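Local coordinates for protein putative amidohydrolase/peptidase (Burkholderia cenocepacia, PDB 4WJB) that probably hydrolyses carbon-nitrogen bonds other than peptide bonds, as a zinc-dependent member of the peptidase M20 family, at residues Gly173-Ile176 and Gly177-Leu180; Asp49-Arg52 and Glu53-Leu57; Ile332-Ile335 and Phe336-Ala339. All blocks are in the same frame, centred on the assembly; numbering follows the deposited sequence.

Contact 1: residues Gly173-Ile176 and Gly177-Leu180; sequences GRTI and GEEL
Glu178 OE1 is gripped by two groups from the residues just before its helix. The backbone N-H of Thr175 points almost straight at it, with Thr175 N to Glu178 OE1 at 3.1 Å and an angle of 173° at the hydrogen. This N-H arrives from above the carboxylate plane. The second partner is Arg174, whose NH1 lies 3.4 Å from Glu178 OE1. That oxygen sits over a face of the guanidinium, well out of its plane, so this salt bridge is one of charge alone.

Thr175 is the N-cap of helix 176-183. Its OG1 accepts from Glu178 N at 3.0 Å. With the bond from Thr175 N to Glu178 OE1, this makes a reciprocal capping box. The cap depends on the Thr175 side-chain torsion, chi1 72°, which puts OG1 between the backbone N and the carbonyl carbon. Two regular helix bonds follow: Glu179 N to Thr175 O, and Leu180 N to Ile176 O at 2.8 Å.

The Arg174 chain bends at chi2 (-77°) and chi3, and its guanidinium folds back over the first turn. Glu178 CB lies against one face, offset toward the rim. Glu179 OE2 comes to the edge instead, 3.5 Å from Arg174 NE. A water donates to Glu179 OE2 and accepts a weak bond from Arg174 NE. Arg145 is the stronger partner of Glu179, through OE1, and Arg182 also pairs with that oxygen. On the buried side, Ile176 CG2 packs alongside Leu180 CD1 at 3.8 Å.

The box gives partners to Thr175 N and Glu178 N, a first-turn amide with no preceding helical turn. Glu178 would offset part of the charge of Arg174 and suit the positive helix end, while Glu179 is shared among Arg174, Arg145 and Arg182.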
# COMPACT_ATOMS: atom_id res chain seq x y z
N GLY A 173 -5.52 22.55 -25.25
CA GLY A 173 -6.53 22.21 -26.24
C GLY A 173 -6.00 22.32 -27.66
O GLY A 173 -6.75 22.32 -28.63
N ARG A 174 -4.68 22.41 -27.77
CA ARG A 174 -4.05 22.57 -29.06
C ARG A 174 -3.56 21.23 -29.57
O ARG A 174 -2.96 20.46 -28.83
CB ARG A 174 -2.90 23.57 -28.95
CG ARG A 174 -3.37 24.95 -28.50
CD ARG A 174 -4.04 25.68 -29.65
NE ARG A 174 -3.05 26.06 -30.65
CZ ARG A 174 -3.33 26.47 -31.89
NH1 ARG A 174 -4.59 26.56 -32.29
NH2 ARG A 174 -2.34 26.78 -32.71
N THR A 175 -3.84 20.94 -30.84
CA THR A 175 -3.46 19.67 -31.44
C THR A 175 -2.06 19.70 -32.04
O THR A 175 -1.49 20.77 -32.29
CB THR A 175 -4.45 19.25 -32.55
OG1 THR A 175 -4.27 20.09 -33.70
CG2 THR A 175 -5.89 19.34 -32.06
N ILE A 176 -1.50 18.52 -32.26
CA ILE A 176 -0.19 18.39 -32.88
C ILE A 176 -0.20 19.04 -34.26
O ILE A 176 0.73 19.77 -34.63
CB ILE A 176 0.24 16.91 -32.98
CG1 ILE A 176 0.78 16.43 -31.62
CG2 ILE A 176 1.29 16.71 -34.07
CD1 ILE A 176 1.27 14.99 -31.61
N GLY A 177 -1.27 18.80 -35.01
CA GLY A 177 -1.43 19.42 -36.32
C GLY A 177 -1.39 20.93 -36.25
O GLY A 177 -0.72 21.58 -37.05
N GLU A 178 -2.11 21.50 -35.29
CA GLU A 178 -2.16 22.95 -35.15
C GLU A 178 -0.79 23.52 -34.77
O GLU A 178 -0.37 24.55 -35.30
CB GLU A 178 -3.22 23.35 -34.11
CG GLU A 178 -4.64 23.16 -34.64
CD GLU A 178 -5.70 23.12 -33.55
OE1 GLU A 178 -5.35 23.20 -32.35
OE2 GLU A 178 -6.89 23.02 -33.90
N GLU A 179 -0.09 22.83 -33.88
CA GLU A 179 1.22 23.30 -33.43
C GLU A 179 2.29 23.15 -34.51
O GLU A 179 3.19 23.98 -34.61
CB GLU A 179 1.63 22.56 -32.15
CG GLU A 179 0.89 23.04 -30.91
CD GLU A 179 1.18 24.50 -30.58
OE1 GLU A 179 2.21 24.77 -29.93
OE2 GLU A 179 0.39 25.37 -30.98
N LEU A 180 2.19 22.09 -35.31
CA LEU A 180 3.07 21.92 -36.46
C LEU A 180 2.94 23.12 -37.40
O LEU A 180 3.94 23.65 -37.89
CB LEU A 180 2.74 20.62 -37.21
CG LEU A 180 3.20 19.32 -36.55
CD1 LEU A 180 2.72 18.10 -37.33
CD2 LEU A 180 4.71 19.30 -36.39
O HOH W 1 -0.19 26.95 -28.89

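Contact 2: residues Asp49-Arg52 and Glu53-Leu57; sequences DLDR and ESRDL
Asp51 and Arg55 form an i to i+4 salt bridge on the first turns of helix 49-64. Their side chains cross at a slant, and the carboxylate and guanidinium planes stand 83° apart, so the two groups do not form a flat, two-pronged pair. A single bond joins them instead, from Arg55 NE to Asp51 OD2, at 3.1 Å with an angle of 150° at the hydrogen. The donor lies above the carboxylate plane. Asp51 OD2 in turn sits near the edge of the guanidinium, tilted from its plane by 20°.

The Arg55 chain runs extended from CG to NE, passing the Asp51 backbone with its CG 3.2 Å from Asp51 O. A water bridges the same pair, giving to Asp51 OD2 at 2.7 Å and accepting from Arg55 NH2. Leu47 N also donates to Asp51 OD2. Arg55 NH1 bonds to Gly75 O, between strands 68-71 and 77-81, and NH2 to Thr139 OG1, just after strand 133-138. Arg55 thus joins the helix to both places, and Tyr185 makes a cation-pi contact with it. The Asp51 side chain is about 13 Å from the bound zinc ion and does not bind it; the ligands seen are His96, Asp107 and His203.

On another side of the helix, Arg52 and Asp56 lie side by side and point the same way. Their charged ends do not meet: Arg52 NE and Asp56 OD2 are 4.5 Å apart. Asp56 OD1 bonds to Tyr185 OH instead. Arg52 NH1 turns back to Asp49 OD1 in a weak bond, and Asp49 OD1 has its stronger partner in Arg182.

Backbone bonds run regularly beneath these side chains. Among them, Asp56 N donates to Arg52 O at 2.8 Å.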
# COMPACT_ATOMS: atom_id res chain seq x y z
N ASP A 49 8.25 26.67 -28.91
CA ASP A 49 9.19 27.52 -29.64
C ASP A 49 10.64 27.05 -29.42
O ASP A 49 11.49 27.22 -30.29
CB ASP A 49 9.04 28.98 -29.22
CG ASP A 49 7.89 29.67 -29.94
OD1 ASP A 49 7.42 29.13 -30.96
OD2 ASP A 49 7.46 30.76 -29.49
N LEU A 50 10.90 26.47 -28.26
CA LEU A 50 12.22 25.91 -27.98
C LEU A 50 12.50 24.69 -28.86
O LEU A 50 13.63 24.50 -29.32
CB LEU A 50 12.34 25.53 -26.49
CG LEU A 50 12.47 26.73 -25.55
CD1 LEU A 50 12.34 26.29 -24.10
CD2 LEU A 50 13.79 27.46 -25.77
N ASP A 51 11.48 23.86 -29.07
CA ASP A 51 11.61 22.73 -29.97
C ASP A 51 11.87 23.22 -31.40
O ASP A 51 12.71 22.69 -32.12
CB ASP A 51 10.36 21.85 -29.93
CG ASP A 51 10.51 20.57 -30.74
OD1 ASP A 51 11.66 20.11 -30.91
OD2 ASP A 51 9.48 20.03 -31.21
N ARG A 52 11.11 24.25 -31.79
CA ARG A 52 11.25 24.88 -33.10
C ARG A 52 12.67 25.42 -33.32
O ARG A 52 13.25 25.23 -34.39
CB ARG A 52 10.23 26.02 -33.23
CG ARG A 52 10.32 26.84 -34.51
CD ARG A 52 9.67 28.19 -34.28
NE ARG A 52 9.02 28.74 -35.47
CZ ARG A 52 8.03 29.63 -35.43
NH1 ARG A 52 7.58 30.08 -34.26
NH2 ARG A 52 7.49 30.08 -36.56
N GLU A 53 13.21 26.09 -32.31
CA GLU A 53 14.56 26.63 -32.39
C GLU A 53 15.56 25.51 -32.59
O GLU A 53 16.49 25.62 -33.39
CB GLU A 53 14.91 27.44 -31.14
CG GLU A 53 16.29 28.07 -31.20
CD GLU A 53 16.65 28.84 -29.95
OE1 GLU A 53 15.80 28.94 -29.04
OE2 GLU A 53 17.79 29.35 -29.88
N SER A 54 15.36 24.41 -31.86
CA SER A 54 16.21 23.24 -31.97
C SER A 54 16.13 22.62 -33.36
O SER A 54 17.14 22.23 -33.95
CB SER A 54 15.83 22.20 -30.91
OG SER A 54 16.63 21.05 -31.03
N ARG A 55 14.91 22.52 -33.88
CA ARG A 55 14.68 21.98 -35.22
C ARG A 55 15.35 22.87 -36.28
O ARG A 55 16.02 22.38 -37.19
CB ARG A 55 13.18 21.86 -35.50
CG ARG A 55 12.48 20.76 -34.70
CD ARG A 55 10.97 20.99 -34.63
NE ARG A 55 10.26 19.78 -34.21
CZ ARG A 55 9.66 18.95 -35.05
NH1 ARG A 55 9.68 19.20 -36.36
NH2 ARG A 55 9.05 17.87 -34.59
N ASP A 56 15.16 24.18 -36.15
CA ASP A 56 15.73 25.13 -37.10
C ASP A 56 17.25 25.06 -37.14
O ASP A 56 17.86 25.20 -38.21
CB ASP A 56 15.30 26.56 -36.75
CG ASP A 56 13.85 26.84 -37.07
OD1 ASP A 56 13.22 26.01 -37.76
OD2 ASP A 56 13.33 27.89 -36.63
N LEU A 57 17.86 24.87 -35.98
CA LEU A 57 19.31 24.79 -35.88
C LEU A 57 19.84 23.52 -36.54
O LEU A 57 20.84 23.55 -37.25
CB LEU A 57 19.76 24.85 -34.41
CG LEU A 57 21.26 25.01 -34.17
CD1 LEU A 57 21.75 26.27 -34.87
CD2 LEU A 57 21.55 25.09 -32.68
O HOH W 2 9.20 17.35 -31.54
O HOH W 3 13.91 19.84 -29.50

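Contact 3: residues Ile332-Ile335 and Phe336-Ala339; sequences IEQI and FTYA
Strand 329-342 is broken between Ile335 and Phe336 by a classic beta bulge, where both residues face Trp228 of the antiparallel strand 217-234. The axes of the short pieces 332-335 and 336-338 differ in direction by 46°, consistent with the extra twist a bulge brings. A psi of -9° takes Ile335 out of the extended strand range, as at the first position of a classic bulge. Ile335 and Phe336 both make backbone hydrogen bonds with Trp228. Away from the bulge, Glu333 pairs with Glu230 and Tyr338 with Gln226.

Gln334 and Thr337 stand on either side of the bulge, and their side chains meet across it at about a right angle. The Gln334 chain is extended, its CG anti to the backbone N (chi1 -174°), and this carries the amide along to Thr337. As modelled, Thr337 OG1 donates to Gln334 OE1, but at 2.5 Å the bond is suspiciously short and its exact geometry is doubtful. The Gln334 side chain also touches Asp312 of helix 305-326, and Arg227 and Tyr229 of strand 217-234.

The two bulge residues touch little through their side chains, with Ile335 CG1 4.4 Å from Phe336 CB. The Phe336 ring leads away from Ile335 and packs edge-to-face with Trp228. Ile335 is largely exposed and packs on Arg287 of the second subunit. The bulge thus lies at the surface, away from the annotated zinc sites, with one residue reaching the neighbouring chain. Across the bulge, Gln334 CG comes 3.8 Å from Phe336 O.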
# COMPACT_ATOMS: atom_id res chain seq x y z
N ILE A 332 -7.51 -11.92 -10.90
CA ILE A 332 -6.37 -11.43 -11.66
C ILE A 332 -6.79 -11.06 -13.08
O ILE A 332 -7.56 -11.78 -13.72
CB ILE A 332 -5.22 -12.46 -11.71
CG1 ILE A 332 -4.02 -11.89 -12.48
CG2 ILE A 332 -5.68 -13.79 -12.31
CD1 ILE A 332 -2.78 -12.76 -12.42
N GLU A 333 -6.30 -9.91 -13.55
CA GLU A 333 -6.60 -9.46 -14.90
C GLU A 333 -5.35 -8.94 -15.58
O GLU A 333 -4.67 -8.05 -15.08
CB GLU A 333 -7.67 -8.36 -14.88
N GLN A 334 -5.05 -9.52 -16.74
CA GLN A 334 -3.99 -8.98 -17.57
C GLN A 334 -4.54 -7.77 -18.32
O GLN A 334 -5.41 -7.91 -19.17
CB GLN A 334 -3.47 -10.04 -18.54
CG GLN A 334 -2.27 -9.61 -19.36
CD GLN A 334 -1.75 -10.72 -20.25
OE1 GLN A 334 -1.32 -10.49 -21.38
NE2 GLN A 334 -1.78 -11.95 -19.74
N ILE A 335 -4.05 -6.59 -17.98
CA ILE A 335 -4.64 -5.35 -18.50
C ILE A 335 -3.81 -4.73 -19.62
O ILE A 335 -4.25 -3.78 -20.27
CB ILE A 335 -4.81 -4.31 -17.39
CG1 ILE A 335 -3.44 -3.89 -16.84
CG2 ILE A 335 -5.71 -4.87 -16.27
CD1 ILE A 335 -3.48 -2.67 -15.96
N PHE A 336 -2.61 -5.25 -19.85
CA PHE A 336 -1.77 -4.77 -20.94
C PHE A 336 -0.85 -5.87 -21.44
O PHE A 336 -0.25 -6.61 -20.66
CB PHE A 336 -0.94 -3.56 -20.50
CG PHE A 336 -0.07 -2.99 -21.58
CD1 PHE A 336 -0.63 -2.43 -22.72
CD2 PHE A 336 1.32 -3.00 -21.46
CE1 PHE A 336 0.17 -1.90 -23.72
CE2 PHE A 336 2.12 -2.47 -22.46
CZ PHE A 336 1.54 -1.92 -23.59
N THR A 337 -0.76 -5.97 -22.77
CA THR A 337 0.10 -6.93 -23.44
C THR A 337 0.89 -6.22 -24.53
O THR A 337 0.32 -5.49 -25.34
CB THR A 337 -0.71 -8.08 -24.06
OG1 THR A 337 -1.55 -8.67 -23.07
CG2 THR A 337 0.22 -9.14 -24.63
N TYR A 338 2.20 -6.45 -24.56
CA TYR A 338 3.07 -5.83 -25.55
C TYR A 338 4.12 -6.84 -26.03
O TYR A 338 4.93 -7.31 -25.25
CB TYR A 338 3.75 -4.59 -24.97
CG TYR A 338 4.59 -3.79 -25.97
CD1 TYR A 338 3.99 -2.93 -26.88
CD2 TYR A 338 5.98 -3.89 -25.97
CE1 TYR A 338 4.76 -2.20 -27.78
CE2 TYR A 338 6.75 -3.16 -26.86
CZ TYR A 338 6.13 -2.32 -27.76
OH TYR A 338 6.90 -1.59 -28.65
N ALA A 339 4.09 -7.16 -27.32
CA ALA A 339 5.02 -8.13 -27.88
C ALA A 339 6.44 -7.58 -27.93
O ALA A 339 6.65 -6.39 -28.17
CB ALA A 339 4.57 -8.56 -29.28

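Along the chain the order is contact 2, contact 1, contact 3. Contacts 1 and 2 lie near each other, with centres about 16 Å apart and nearest atoms about 5 Å apart, but they do not touch. They sit at the starts of helices 176-183 and 49-64. Arg182, on helix 176-183, joins them, pairing with Glu179 in contact 1 and Asp49 in contact 2. Contact 3 is on strand 329-342, in what is probably the dimerisation domain of the M20 fold. Its centre is about 32 Å from that of contact 1 and about 38 Å from that of contact 2. Contacts 1 and 2 thus belong to the zinc-bearing body, while contact 3 shapes a strand that meets Arg287 of the second subunit.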